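Local coordinates for protein glucokinase (Leishmania braziliensis MHOM/BR/75/M2904, PDB 6EDI) that probably phosphorylates D-glucose with ATP, as a dimeric glucokinase of the actin-like ATPase superfamily, at residues A[232-235]-A[236-239]; A[244-247]-A[248-251]; A[300-303]-A[304-308]; A[321-324]-A[325-329]. All coordinates share one frame; numbering follows the deposited sequence.

Contact 1 (A[232-235]-A[236-239])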
ATOM      1  N   ALA A 232       2.893  -6.937  -1.188  1.00 25.40           N
ATOM      2  CA  ALA A 232       3.888  -7.227  -0.149  1.00 27.89           C
ATOM      3  C   ALA A 232       4.271  -5.908   0.530  1.00 25.77           C
ATOM      4  O   ALA A 232       4.408  -4.889  -0.148  1.00 22.25           O
ATOM      5  CB  ALA A 232       5.125  -7.855  -0.791  1.00 25.98           C
ATOM      6  N   LEU A 233       4.467  -5.925   1.850  1.00 24.09           N
ATOM      7  CA  LEU A 233       4.768  -4.699   2.604  1.00 25.59           C
ATOM      8  C   LEU A 233       5.876  -4.888   3.646  1.00 25.27           C
ATOM      9  O   LEU A 233       6.237  -6.014   3.985  1.00 23.68           O
ATOM     10  CB  LEU A 233       3.508  -4.200   3.308  1.00 24.01           C
ATOM     11  CG  LEU A 233       2.313  -3.769   2.460  1.00 26.14           C
ATOM     12  CD1 LEU A 233       1.130  -3.459   3.349  1.00 24.82           C
ATOM     13  CD2 LEU A 233       2.674  -2.551   1.621  1.00 22.23           C
ATOM     14  N   GLU A 234       6.386  -3.777   4.172  1.00 25.19           N
ATOM     15  CA  GLU A 234       7.322  -3.815   5.305  1.00 24.18           C
ATOM     16  C   GLU A 234       6.851  -2.927   6.465  1.00 24.34           C
ATOM     17  O   GLU A 234       7.626  -2.143   7.019  1.00 26.23           O
ATOM     18  CB  GLU A 234       8.745  -3.398   4.878  1.00 24.33           C
ATOM     19  CG  GLU A 234       9.330  -4.176   3.699  1.00 20.28           C
ATOM     20  CD  GLU A 234       9.532  -5.660   4.001  1.00 29.18           C
ATOM     21  OE1 GLU A 234       9.572  -6.058   5.189  1.00 28.01           O
ATOM     22  OE2 GLU A 234       9.659  -6.435   3.038  1.00 27.83           O
ATOM     23  N   CYS A 235       5.589  -3.074   6.847  1.00 22.24           N
ATOM     24  CA  CYS A 235       4.995  -2.254   7.893  1.00 22.74           C
ATOM     25  C   CYS A 235       5.580  -2.530   9.279  1.00 22.90           C
ATOM     26  O   CYS A 235       5.602  -1.641  10.138  1.00 25.03           O
ATOM     27  CB  CYS A 235       3.463  -2.425   7.908  1.00 24.20           C
ATOM     28  SG  CYS A 235       2.619  -1.795   6.413  1.00 24.02           S
ATOM     29  N   GLY A 236       6.079  -3.745   9.498  1.00 23.37           N
ATOM     30  CA  GLY A 236       6.769  -4.052  10.745  1.00 23.95           C
ATOM     31  C   GLY A 236       8.007  -3.190  10.912  1.00 27.81           C
ATOM     32  O   GLY A 236       8.496  -3.007  12.038  1.00 23.97           O
ATOM     33  N   SER A 237       8.500  -2.647   9.797  1.00 24.92           N
ATOM     34  CA  SER A 237       9.747  -1.869   9.792  1.00 26.86           C
ATOM     35  C   SER A 237       9.494  -0.368   9.832  1.00 25.67           C
ATOM     36  O   SER A 237      10.426   0.445   9.718  1.00 24.51           O
ATOM     37  CB  SER A 237      10.612  -2.230   8.585  1.00 25.56           C
ATOM     38  OG  SER A 237      11.018  -3.581   8.641  1.00 25.09           O
ATOM     39  N   LEU A 238       8.230  -0.004  10.011  1.00 25.23           N
ATOM     40  CA  LEU A 238       7.869   1.378  10.283  1.00 26.35           C
ATOM     41  C   LEU A 238       8.319   1.729  11.710  1.00 26.14           C
ATOM     42  O   LEU A 238       8.179   0.916  12.633  1.00 27.52           O
ATOM     43  CB  LEU A 238       6.358   1.558  10.081  1.00 26.43           C
ATOM     44  CG  LEU A 238       5.483   2.616  10.743  1.00 31.25           C
ATOM     45  CD1 LEU A 238       5.711   4.005  10.183  1.00 30.06           C
ATOM     46  CD2 LEU A 238       4.006   2.205  10.569  1.00 26.77           C
ATOM     47  N   SER A 239       8.889   2.916  11.880  1.00 22.99           N
ATOM     48  CA  SER A 239       9.258   3.404  13.212  1.00 28.98           C
ATOM     49  C   SER A 239       8.068   3.445  14.164  1.00 27.80           C
ATOM     50  O   SER A 239       6.955   3.763  13.752  1.00 27.99           O
ATOM     51  CB  SER A 239       9.855   4.803  13.120  1.00 23.38           C
ATOM     52  OG  SER A 239      10.921   4.836  12.212  1.00 27.61           O
TER
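Helical backbone torsions at C235 (phi -68°) and G236 (phi -62°) turn the chain on itself, so that the carbonyl of E234 reaches the N-H of S237 and that of C235 reaches the N-H of L238. These are two successive bonds between residues three apart, S237 N to E234 O at 3.0 Å and L238 N to C235 O at 3.1 Å, and they define a single tight turn of 3-10 helix just after strand 227-233.

The side chains flank these bonds. S237 CB lies 3.4 Å from E234 O, and S237 CB stands 4.3 Å from E234 CB. L238 swings CG opposite its backbone N (chi1 154°), and its CB lies 3.3 Å from C235 O, beside the carbonyl that its own N-H binds. C235 turns its thiol out of the turn, and the side chain packs on T337 and F341 of helix 317-341 and on M206 of strand 205-210. The segment also belongs to the dimer interface: S239 OG is hydrogen-bonded to E336 OE2 of the second subunit, whose Q340 and M339 pack on C235 and S237.

Because the turn is largely buried, water would have poor access to its peptide groups. The two internal bonds satisfy the carbonyls of E234 and C235 within the chain itself, which lets the chain turn sharply at the end of strand 227-233, beside the second subunit, where E234 makes further backbone bonds.

Contact 2 (A[244-247]-A[248-251])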
ATOM      1  N   ALA A 244       4.533   9.972  24.916  1.00 31.72           N
ATOM      2  CA  ALA A 244       5.117  10.640  26.071  1.00 35.93           C
ATOM      3  C   ALA A 244       5.085   9.741  27.285  1.00 37.88           C
ATOM      4  O   ALA A 244       4.553   8.623  27.233  1.00 35.29           O
ATOM      5  CB  ALA A 244       4.368  11.929  26.369  1.00 35.24           C
ATOM      6  N   ASN A 245       5.671  10.241  28.372  1.00 36.94           N
ATOM      7  CA  ASN A 245       5.496   9.649  29.696  1.00 41.36           C
ATOM      8  C   ASN A 245       5.913   8.169  29.774  1.00 35.83           C
ATOM      9  O   ASN A 245       6.998   7.818  29.318  1.00 38.12           O
ATOM     10  CB  ASN A 245       4.061   9.889  30.182  1.00 37.34           C
ATOM     11  CG  ASN A 245       3.732  11.380  30.301  1.00 39.29           C
ATOM     12  OD1 ASN A 245       4.519  12.150  30.847  1.00 42.62           O
ATOM     13  ND2 ASN A 245       2.584  11.789  29.768  1.00 37.65           N
ATOM     14  N   GLU A 246       5.068   7.310  30.340  1.00 36.97           N
ATOM     15  CA  GLU A 246       5.440   5.898  30.540  1.00 43.56           C
ATOM     16  C   GLU A 246       5.612   5.111  29.228  1.00 39.13           C
ATOM     17  O   GLU A 246       6.532   4.288  29.087  1.00 33.98           O
ATOM     18  CB  GLU A 246       4.447   5.192  31.477  1.00 47.43           C
ATOM     19  CG  GLU A 246       4.501   5.666  32.943  1.00 51.05           C
ATOM     20  CD  GLU A 246       5.752   5.196  33.689  1.00 56.96           C
ATOM     21  OE1 GLU A 246       5.804   4.008  34.080  1.00 61.35           O
ATOM     22  OE2 GLU A 246       6.679   6.013  33.893  1.00 55.40           O
ATOM     23  N   ASP A 247       4.728   5.362  28.270  1.00 36.18           N
ATOM     24  CA  ASP A 247       4.850   4.746  26.955  1.00 32.58           C
ATOM     25  C   ASP A 247       6.181   5.136  26.303  1.00 32.82           C
ATOM     26  O   ASP A 247       6.893   4.293  25.749  1.00 32.37           O
ATOM     27  CB  ASP A 247       3.663   5.161  26.071  1.00 36.53           C
ATOM     28  CG  ASP A 247       2.341   4.557  26.532  1.00 34.65           C
ATOM     29  OD1 ASP A 247       2.359   3.594  27.328  1.00 39.49           O
ATOM     30  OD2 ASP A 247       1.283   5.041  26.078  1.00 33.77           O
ATOM     31  N   SER A 248       6.538   6.417  26.396  1.00 29.33           N
ATOM     32  CA  SER A 248       7.805   6.883  25.825  1.00 31.31           C
ATOM     33  C   SER A 248       9.032   6.282  26.527  1.00 34.88           C
ATOM     34  O   SER A 248      10.047   6.009  25.886  1.00 36.20           O
ATOM     35  CB  SER A 248       7.868   8.419  25.831  1.00 34.47           C
ATOM     36  OG  SER A 248       9.070   8.885  25.257  1.00 31.95           O
ATOM     37  N   LYS A 249       8.945   6.082  27.839  1.00 35.50           N
ATOM     38  CA  LYS A 249      10.038   5.458  28.570  1.00 34.17           C
ATOM     39  C   LYS A 249      10.303   4.064  27.995  1.00 32.26           C
ATOM     40  O   LYS A 249      11.456   3.659  27.849  1.00 32.37           O
ATOM     41  CB  LYS A 249       9.725   5.365  30.069  1.00 36.11           C
ATOM     42  CG  LYS A 249       9.645   6.716  30.801  1.00 43.84           C
ATOM     43  CD  LYS A 249      10.860   7.606  30.526  1.00 47.79           C
ATOM     44  CE  LYS A 249      10.993   8.731  31.562  1.00 52.58           C
ATOM     45  NZ  LYS A 249      11.507   8.250  32.883  1.00 60.73           N
ATOM     46  N   TYR A 250       9.232   3.352  27.653  1.00 31.97           N
ATOM     47  CA  TYR A 250       9.356   2.028  27.042  1.00 31.53           C
ATOM     48  C   TYR A 250      10.007   2.075  25.668  1.00 32.96           C
ATOM     49  O   TYR A 250      10.912   1.280  25.385  1.00 28.17           O
ATOM     50  CB  TYR A 250       8.015   1.299  26.949  1.00 34.85           C
ATOM     51  CG  TYR A 250       8.142   0.002  26.161  1.00 32.77           C
ATOM     52  CD1 TYR A 250       8.754  -1.123  26.720  1.00 31.10           C
ATOM     53  CD2 TYR A 250       7.699  -0.079  24.853  1.00 31.39           C
ATOM     54  CE1 TYR A 250       8.892  -2.312  25.994  1.00 30.54           C
ATOM     55  CE2 TYR A 250       7.828  -1.265  24.120  1.00 25.87           C
ATOM     56  CZ  TYR A 250       8.420  -2.368  24.695  1.00 29.02           C
ATOM     57  OH  TYR A 250       8.544  -3.521  23.950  1.00 26.56           O
ATOM     58  N   VAL A 251       9.551   2.991  24.810  1.00 27.29           N
ATOM     59  CA  VAL A 251      10.136   3.096  23.486  1.00 28.07           C
ATOM     60  C   VAL A 251      11.609   3.432  23.624  1.00 28.40           C
ATOM     61  O   VAL A 251      12.463   2.886  22.915  1.00 27.75           O
ATOM     62  CB  VAL A 251       9.423   4.153  22.604  1.00 28.98           C
ATOM     63  CG1 VAL A 251      10.077   4.206  21.236  1.00 25.05           C
ATOM     64  CG2 VAL A 251       7.917   3.845  22.475  1.00 25.45           C
TER
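A244 O accepts S248 N at 3.1 Å, while S248 CB rests 3.4 Å from A244 C. N245 follows, with K249 N bound to its O at 3.0 Å. The lysine turns CG beside its own backbone N (chi1 -67°), which brings that carbon within 3.2 Å of N245 O before the chain bends away. E246 O takes the N-H of Y250, and its carboxylate lies loosely alongside the lysine, OE2 being 4.3 Å from K249 CG; with 5.4 Å between E246 OE2 and K249 NZ, the two charges can attract only at a distance. D247 O accepts V251 N at 3.1 Å and is flanked by two side chains, Y250 through CB and V251 through CG2, the latter at 3.5 Å.

The polar ends look elsewhere. S248 OG is hydrogen-bonded to W242 NE1 of the second subunit, and Y250 OH to N287 OD1, the tyrosine ring meeting Y290 edge-to-face. Four consecutive bonds between residues four apart are the pattern of an alpha helix, here the N-terminal part of helix 245-259, which lies at the dimer interface.

Contact 3 (A[300-303]-A[304-308])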
ATOM      1  N   PRO A 300      17.246 -10.841  28.990  1.00 64.04           N
ATOM      2  CA  PRO A 300      15.864 -11.312  29.143  1.00 62.75           C
ATOM      3  C   PRO A 300      15.756 -12.606  29.949  1.00 57.88           C
ATOM      4  O   PRO A 300      14.762 -12.809  30.651  1.00 59.51           O
ATOM      5  CB  PRO A 300      15.423 -11.575  27.695  1.00 55.35           C
ATOM      6  CG  PRO A 300      16.443 -10.877  26.824  1.00 53.82           C
ATOM      7  CD  PRO A 300      17.714 -10.950  27.596  1.00 60.18           C
ATOM      8  N   LEU A 301      16.773 -13.456  29.844  1.00 61.85           N
ATOM      9  CA  LEU A 301      16.717 -14.830  30.353  1.00 59.52           C
ATOM     10  C   LEU A 301      15.624 -15.642  29.653  1.00 58.53           C
ATOM     11  O   LEU A 301      15.905 -16.379  28.703  1.00 57.58           O
ATOM     12  CB  LEU A 301      16.537 -14.875  31.877  1.00 64.26           C
ATOM     13  CG  LEU A 301      16.983 -16.186  32.528  1.00 61.49           C
ATOM     14  CD1 LEU A 301      18.392 -16.518  32.064  1.00 55.09           C
ATOM     15  CD2 LEU A 301      16.904 -16.108  34.057  1.00 59.77           C
ATOM     16  N   LYS A 302      14.383 -15.497  30.112  1.00 56.49           N
ATOM     17  CA  LYS A 302      13.280 -16.288  29.568  1.00 48.39           C
ATOM     18  C   LYS A 302      13.083 -16.067  28.069  1.00 51.49           C
ATOM     19  O   LYS A 302      13.055 -14.927  27.594  1.00 48.09           O
ATOM     20  CB  LYS A 302      11.975 -15.977  30.301  1.00 50.82           C
ATOM     21  CG  LYS A 302      11.612 -16.939  31.429  1.00 50.80           C
ATOM     22  CD  LYS A 302      12.627 -16.927  32.549  1.00 54.34           C
ATOM     23  CE  LYS A 302      12.022 -17.462  33.844  1.00 53.60           C
ATOM     24  NZ  LYS A 302      12.143 -16.462  34.948  1.00 53.13           N
ATOM     25  N   SER A 303      12.941 -17.161  27.327  1.00 46.48           N
ATOM     26  CA  SER A 303      12.669 -17.069  25.900  1.00 45.62           C
ATOM     27  C   SER A 303      11.195 -16.764  25.664  1.00 44.18           C
ATOM     28  O   SER A 303      10.367 -16.888  26.571  1.00 43.10           O
ATOM     29  CB  SER A 303      13.069 -18.358  25.178  1.00 48.36           C
ATOM     30  OG  SER A 303      12.358 -19.467  25.688  1.00 47.34           O
ATOM     31  N   ALA A 304      10.872 -16.341  24.449  1.00 42.62           N
ATOM     32  CA  ALA A 304       9.492 -16.005  24.113  1.00 41.29           C
ATOM     33  C   ALA A 304       8.488 -17.155  24.354  1.00 42.21           C
ATOM     34  O   ALA A 304       7.401 -16.915  24.903  1.00 37.45           O
ATOM     35  CB  ALA A 304       9.403 -15.479  22.695  1.00 34.32           C
ATOM     36  N   PRO A 305       8.841 -18.399  23.947  1.00 41.96           N
ATOM     37  CA  PRO A 305       7.948 -19.520  24.266  1.00 42.30           C
ATOM     38  C   PRO A 305       7.615 -19.564  25.751  1.00 42.14           C
ATOM     39  O   PRO A 305       6.443 -19.718  26.120  1.00 41.92           O
ATOM     40  CB  PRO A 305       8.798 -20.742  23.920  1.00 43.57           C
ATOM     41  CG  PRO A 305       9.696 -20.285  22.837  1.00 44.57           C
ATOM     42  CD  PRO A 305       9.985 -18.836  23.115  1.00 41.53           C
ATOM     43  N   GLU A 306       8.639 -19.402  26.584  1.00 39.79           N
ATOM     44  CA  GLU A 306       8.487 -19.536  28.032  1.00 44.88           C
ATOM     45  C   GLU A 306       7.575 -18.468  28.611  1.00 43.07           C
ATOM     46  O   GLU A 306       6.672 -18.766  29.402  1.00 39.76           O
ATOM     47  CB  GLU A 306       9.839 -19.423  28.734  1.00 46.00           C
ATOM     48  CG  GLU A 306      10.917 -20.392  28.297  1.00 47.75           C
ATOM     49  CD  GLU A 306      12.262 -20.042  28.918  1.00 53.46           C
ATOM     50  OE1 GLU A 306      12.317 -19.894  30.162  1.00 54.19           O
ATOM     51  OE2 GLU A 306      13.256 -19.895  28.168  1.00 53.38           O
ATOM     52  N   VAL A 307       7.836 -17.215  28.238  1.00 41.73           N
ATOM     53  CA  VAL A 307       7.042 -16.100  28.723  1.00 35.34           C
ATOM     54  C   VAL A 307       5.574 -16.346  28.398  1.00 35.89           C
ATOM     55  O   VAL A 307       4.710 -16.248  29.262  1.00 38.10           O
ATOM     56  CB  VAL A 307       7.533 -14.750  28.124  1.00 41.45           C
ATOM     57  CG1 VAL A 307       6.594 -13.618  28.506  1.00 33.98           C
ATOM     58  CG2 VAL A 307       8.959 -14.447  28.580  1.00 38.01           C
ATOM     59  N   ALA A 308       5.307 -16.707  27.148  1.00 41.08           N
ATOM     60  CA  ALA A 308       3.944 -16.976  26.699  1.00 40.56           C
ATOM     61  C   ALA A 308       3.292 -18.126  27.472  1.00 38.90           C
ATOM     62  O   ALA A 308       2.124 -18.038  27.855  1.00 39.35           O
ATOM     63  CB  ALA A 308       3.913 -17.246  25.191  1.00 38.10           C
TER
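S303 and E306 lock together through a single carboxylate oxygen. The serine holds OG between its backbone N and carbonyl carbon (chi1 60°), so the hydroxyl points along the same side as its N-H, and both groups donate to E306 OE2: S303 OG at 2.7 Å and S303 N at 2.9 Å. The hydroxyl meets OE2 on the anti side, not far from the carboxylate plane, whereas the N-H comes from well above that plane and makes a nearly straight bond (167°). E306 gets there by setting CG opposite its carbonyl carbon (chi1 -56°) and running on extended, so that the chain reaches back over the start of the helix; its CG lies 3.1 Å from S303 OG. With two donors on OE2, the carboxylate is pinned, and its negative charge would probably be favoured further by the nearby helix start.

The other oxygen, E306 OE1, rests against the aliphatic part of K302, 3.3 Å from CG, the two side chains crossing at about a right angle. The lysine bends away from the carboxylate, its NZ making a weak hydrogen bond to Y288 OH. K302 CB also touches V307 CG2 at 3.8 Å. Along the backbone, V307 N bonds to S303 O at 3.0 Å, while A304 N is taken by E285 OE2 of helix 281-292.

S303 stands at the N-cap and E306 three residues on, its carboxylate receiving the N-cap N-H. S303 OG makes no capping bond and donates to E306 OE2 instead, which leaves one half of a capping box at the start of helix 304-313.

Contact 4 (A[321-324]-A[325-329])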
ATOM      1  N   ALA A 321       2.101  -9.308  31.907  1.00 40.07           N
ATOM      2  CA  ALA A 321       2.253  -7.919  31.499  1.00 38.57           C
ATOM      3  C   ALA A 321       3.033  -7.845  30.190  1.00 36.80           C
ATOM      4  O   ALA A 321       2.719  -7.041  29.320  1.00 36.04           O
ATOM      5  CB  ALA A 321       2.963  -7.112  32.586  1.00 33.56           C
ATOM      6  N   ALA A 322       4.065  -8.677  30.072  1.00 38.33           N
ATOM      7  CA  ALA A 322       4.909  -8.687  28.879  1.00 37.72           C
ATOM      8  C   ALA A 322       4.113  -9.071  27.633  1.00 32.66           C
ATOM      9  O   ALA A 322       4.327  -8.501  26.561  1.00 31.74           O
ATOM     10  CB  ALA A 322       6.079  -9.615  29.066  1.00 33.77           C
ATOM     11  N   VAL A 323       3.206 -10.039  27.781  1.00 33.17           N
ATOM     12  CA  VAL A 323       2.305 -10.423  26.688  1.00 31.97           C
ATOM     13  C   VAL A 323       1.320  -9.309  26.378  1.00 33.45           C
ATOM     14  O   VAL A 323       1.057  -8.999  25.207  1.00 32.89           O
ATOM     15  CB  VAL A 323       1.530 -11.713  27.020  1.00 35.98           C
ATOM     16  CG1 VAL A 323       0.416 -11.956  26.015  1.00 36.16           C
ATOM     17  CG2 VAL A 323       2.465 -12.880  27.014  1.00 31.79           C
ATOM     18  N   ASP A 324       0.759  -8.718  27.428  1.00 31.81           N
ATOM     19  CA  ASP A 324      -0.200  -7.630  27.261  1.00 36.52           C
ATOM     20  C   ASP A 324       0.441  -6.466  26.509  1.00 34.89           C
ATOM     21  O   ASP A 324      -0.154  -5.940  25.567  1.00 32.04           O
ATOM     22  CB  ASP A 324      -0.730  -7.162  28.619  1.00 36.49           C
ATOM     23  CG  ASP A 324      -1.804  -6.095  28.501  1.00 41.08           C
ATOM     24  OD1 ASP A 324      -2.796  -6.293  27.758  1.00 39.68           O
ATOM     25  OD2 ASP A 324      -1.651  -5.046  29.163  1.00 48.10           O
ATOM     26  N   ARG A 325       1.651  -6.072  26.915  1.00 33.74           N
ATOM     27  CA  ARG A 325       2.362  -5.004  26.218  1.00 32.48           C
ATOM     28  C   ARG A 325       2.671  -5.384  24.771  1.00 31.32           C
ATOM     29  O   ARG A 325       2.612  -4.535  23.867  1.00 29.84           O
ATOM     30  CB  ARG A 325       3.646  -4.591  26.958  1.00 32.70           C
ATOM     31  CG  ARG A 325       4.252  -3.302  26.392  1.00 29.05           C
ATOM     32  CD  ARG A 325       5.617  -2.934  26.947  1.00 33.76           C
ATOM     33  NE  ARG A 325       5.613  -2.707  28.391  1.00 30.55           N
ATOM     34  CZ  ARG A 325       5.237  -1.579  28.976  1.00 32.63           C
ATOM     35  NH1 ARG A 325       4.805  -0.552  28.249  1.00 38.01           N
ATOM     36  NH2 ARG A 325       5.271  -1.479  30.293  1.00 34.37           N
ATOM     37  N   LEU A 326       2.986  -6.657  24.551  1.00 30.34           N
ATOM     38  CA  LEU A 326       3.292  -7.165  23.215  1.00 30.70           C
ATOM     39  C   LEU A 326       2.138  -6.895  22.258  1.00 29.30           C
ATOM     40  O   LEU A 326       2.325  -6.284  21.210  1.00 26.63           O
ATOM     41  CB  LEU A 326       3.587  -8.676  23.244  1.00 29.57           C
ATOM     42  CG  LEU A 326       4.335  -9.208  22.009  1.00 29.90           C
ATOM     43  CD1 LEU A 326       5.805  -8.806  22.048  1.00 28.55           C
ATOM     44  CD2 LEU A 326       4.205 -10.720  21.830  1.00 35.47           C
ATOM     45  N   TYR A 327       0.945  -7.350  22.625  1.00 28.54           N
ATOM     46  CA  TYR A 327      -0.219  -7.153  21.782  1.00 33.57           C
ATOM     47  C   TYR A 327      -0.776  -5.729  21.786  1.00 29.43           C
ATOM     48  O   TYR A 327      -1.403  -5.296  20.816  1.00 29.73           O
ATOM     49  CB  TYR A 327      -1.282  -8.186  22.129  1.00 31.12           C
ATOM     50  CG  TYR A 327      -0.847  -9.555  21.695  1.00 35.74           C
ATOM     51  CD1 TYR A 327      -0.382  -9.772  20.401  1.00 37.25           C
ATOM     52  CD2 TYR A 327      -0.858 -10.626  22.580  1.00 35.08           C
ATOM     53  CE1 TYR A 327       0.032 -11.023  19.993  1.00 37.41           C
ATOM     54  CE2 TYR A 327      -0.439 -11.880  22.182  1.00 35.96           C
ATOM     55  CZ  TYR A 327       0.002 -12.067  20.885  1.00 38.06           C
ATOM     56  OH  TYR A 327       0.412 -13.305  20.478  1.00 41.88           O
ATOM     57  N   LYS A 328      -0.555  -4.993  22.867  1.00 28.81           N
ATOM     58  CA  LYS A 328      -0.956  -3.591  22.872  1.00 30.52           C
ATOM     59  C   LYS A 328      -0.193  -2.852  21.778  1.00 31.43           C
ATOM     60  O   LYS A 328      -0.760  -2.029  21.060  1.00 28.42           O
ATOM     61  CB  LYS A 328      -0.716  -2.955  24.244  1.00 30.55           C
ATOM     62  CG  LYS A 328      -1.834  -3.237  25.255  1.00 34.78           C
ATOM     63  CD  LYS A 328      -1.787  -2.258  26.435  1.00 34.62           C
ATOM     64  CE  LYS A 328      -2.826  -2.598  27.500  1.00 36.98           C
ATOM     65  NZ  LYS A 328      -4.149  -2.935  26.913  1.00 43.52           N
ATOM     66  N   ASN A 329       1.091  -3.176  21.643  1.00 28.54           N
ATOM     67  CA  ASN A 329       1.931  -2.583  20.607  1.00 28.19           C
ATOM     68  C   ASN A 329       1.755  -3.159  19.200  1.00 31.57           C
ATOM     69  O   ASN A 329       1.877  -2.423  18.207  1.00 29.58           O
ATOM     70  CB  ASN A 329       3.391  -2.616  21.044  1.00 28.20           C
ATOM     71  CG  ASN A 329       3.700  -1.503  22.024  1.00 30.62           C
ATOM     72  OD1 ASN A 329       3.210  -0.383  21.861  1.00 33.71           O
ATOM     73  ND2 ASN A 329       4.481  -1.803  23.052  1.00 30.11           N
TER
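R325 begins segment 325-329, giving its N-H to A321 O at 2.8 Å, with CB close to the same carbonyl oxygen. Its chain runs extended and then bends at chi3 (-61°), leading the end of the side chain away from A321. L326 bonds through N to A322 O, and its CB sits 3.2 Å from V323 O; the rest of the side chain leads away from segment 321-324.

Y327 donates its N-H to V323 O at 3.1 Å. Its ring stands beside V323, the two side chains pointing the same way, so that V323 CG1 touches CD2 of the tyrosine at 3.9 Å. CG of Y327 is turned beside its backbone N (chi1 -70°), which keeps the ring next to the preceding turn. Its hydroxyl is held by N356 ND2.

K328 binds D324 O through its N-H at 2.9 Å, and its side chain folds back across the aspartate: CE comes within 3.2 Å of D324 OD2. The charged ends form a long salt bridge, D324 OD1 to K328 NZ at 3.7 Å, weaker than the hydrogen bond OD1 receives from Y359 OH. The lysine is therefore probably a secondary, mainly electrostatic partner that helps to balance the carboxylate.

Helix 317-341 is thus wedged among its neighbours: A322 and L326 face L284 of helix 281-292, the R325 side chain packs on N287 and Y290 of that helix, V323 meets A311 of helix 304-313, and Y327 packs on L369 of helix 363-373.

Helix 317-341 ties the four contacts together. Contact 4 lies in it and touches both contact 2, where Y250 CE1 packs 3.5 Å from R325 CD and Y250 CE2 lies 3.6 Å from N329 ND2, and contact 3, where V307 CG1 meets A322 CB at 4.1 Å. Contact centres 2 and 4 are about 14 Å apart, and 3 and 4 about 13 Å. Contact 1 touches none of the others, its nearest atoms lying about 9 Å from contact 4 and 7 Å from contact 2, but it packs further along the same helix. Contacts 1 and 2, with centres about 22 Å apart, both reach the second subunit, whereas no other protein chain touches contacts 3 and 4.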